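Local structure of PhnB-like domain-containing protein (Pseudomonas aeruginosa, 1U69) at residues R123-S126 against E127-S131. The protein is of unknown function but has a PhnB-like domain of the glyoxalase clan and has been proposed as a potential drug-resistance protein. Numbering follows the deposited sequence.
Sequences RVLS and EAIAS
L125 and I129 meet one turn apart on the short helix 123-129, which follows directly on strand 117-122 and illustrates how a two-turn helix can keep one apolar side for its neighbours. Their delta carbons make the touch, L125 CD1 lying 3.5 Å from I129 CD1 as the two side chains slant across each other. The bond from CA to CB of L125 leads away from the second turn, but with CG anti to the backbone N (chi1 178°) the end of the side chain comes back to I129, and CD1 makes the contact. The same two residues share a backbone bond from I129 N to L125 O, 3.1 Å long. E127 N to R123 O is likewise 3.1 Å, A128 N to V124 O is more bent, and the last, A130 N to S126 O at 3.3 Å, is weak, as the helix gives out at A130. On the outer side, E127 lays its chain back over the first turn, with CG 3.3 Å from R123 O. Its carboxylate forms no salt bridge with R123, since R123 NE and E127 OE1 are 6.5 Å apart; the guanidinium instead pairs with D85 and, through NH2, with D30 of a third subunit. The apolar side meets the C-terminal helices: L125 and I129 both touch M144, I129 also F141, and A128 lies against A140 and F159. This i to i+4 pairing of aliphatic residues is typical of an amphipathic alpha-helix, here packed within a C-terminal helical group beyond the strands.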
loop_
_atom_site.group_PDB
_atom_site.type_symbol
_atom_site.label_atom_id
_atom_site.label_comp_id
_atom_site.label_asym_id
_atom_site.label_seq_id
_atom_site.Cartn_x
_atom_site.Cartn_y
_atom_site.Cartn_z
ATOM N N ARG A 123 8.713 13.563 -1.372
ATOM C CA ARG A 123 8.322 13.261 0.003
ATOM C C ARG A 123 8.760 14.386 0.963
ATOM O O ARG A 123 8.095 14.646 1.960
ATOM C CB ARG A 123 8.914 11.923 0.461
ATOM C CG ARG A 123 8.166 10.715 -0.065
ATOM C CD ARG A 123 8.269 9.455 0.832
ATOM N NE ARG A 123 7.551 8.303 0.267
ATOM C CZ ARG A 123 7.982 7.597 -0.768
ATOM N NH1 ARG A 123 9.123 7.914 -1.366
ATOM N NH2 ARG A 123 7.274 6.579 -1.226
ATOM N N VAL A 124 9.876 15.029 0.642
ATOM C CA VAL A 124 10.387 16.179 1.409
ATOM C C VAL A 124 9.322 17.286 1.544
ATOM O O VAL A 124 9.153 17.885 2.617
ATOM C CB VAL A 124 11.691 16.745 0.749
ATOM C CG1 VAL A 124 12.070 18.121 1.328
ATOM C CG2 VAL A 124 12.839 15.770 0.902
ATOM N N LEU A 125 8.597 17.547 0.458
ATOM C CA LEU A 125 7.549 18.561 0.441
ATOM C C LEU A 125 6.340 18.156 1.277
ATOM O O LEU A 125 5.837 18.941 2.076
ATOM C CB LEU A 125 7.118 18.843 -1.003
ATOM C CG LEU A 125 5.998 19.860 -1.218
ATOM C CD1 LEU A 125 6.346 21.192 -0.557
ATOM C CD2 LEU A 125 5.746 20.017 -2.703
ATOM N N SER A 126 5.856 16.927 1.086
ATOM C CA SER A 126 4.685 16.451 1.822
ATOM C C SER A 126 4.893 16.484 3.338
ATOM O O SER A 126 4.004 16.876 4.094
ATOM C CB SER A 126 4.344 15.030 1.390
ATOM O OG SER A 126 3.912 15.048 0.052
ATOM N N GLU A 127 6.067 16.066 3.765
ATOM C CA GLU A 127 6.395 16.048 5.186
ATOM C C GLU A 127 6.542 17.452 5.757
ATOM O O GLU A 127 6.136 17.706 6.884
ATOM C CB GLU A 127 7.659 15.238 5.410
ATOM C CG GLU A 127 7.474 13.775 5.059
ATOM C CD GLU A 127 8.731 12.978 5.281
ATOM O OE1 GLU A 127 9.588 12.940 4.365
ATOM O OE2 GLU A 127 8.864 12.409 6.389
ATOM N N ALA A 128 7.069 18.368 4.951
ATOM C CA ALA A 128 7.230 19.764 5.356
ATOM C C ALA A 128 5.889 20.434 5.646
ATOM O O ALA A 128 5.737 21.084 6.668
ATOM C CB ALA A 128 7.996 20.536 4.292
ATOM N N ILE A 129 4.914 20.246 4.755
ATOM C CA ILE A 129 3.602 20.875 4.857
ATOM C C ILE A 129 2.731 20.324 5.994
ATOM O O ILE A 129 1.851 21.027 6.504
ATOM C CB ILE A 129 2.858 20.726 3.485
ATOM C CG1 ILE A 129 3.504 21.644 2.445
ATOM C CG2 ILE A 129 1.377 21.024 3.608
ATOM C CD1 ILE A 129 3.174 21.249 1.019
ATOM N N ALA A 130 2.965 19.070 6.367
ATOM C CA ALA A 130 2.183 18.409 7.413
ATOM C C ALA A 130 2.869 18.467 8.774
ATOM O O ALA A 130 2.388 17.860 9.730
ATOM C CB ALA A 130 1.915 16.959 7.027
ATOM N N SER A 131 3.984 19.191 8.853
ATOM C CA SER A 131 4.794 19.258 10.070
ATOM C C SER A 131 4.024 19.906 11.221
ATOM O O SER A 131 3.269 20.854 11.008
ATOM C CB SER A 131 6.078 20.053 9.804
ATOM O OG SER A 131 6.895 20.138 10.969
#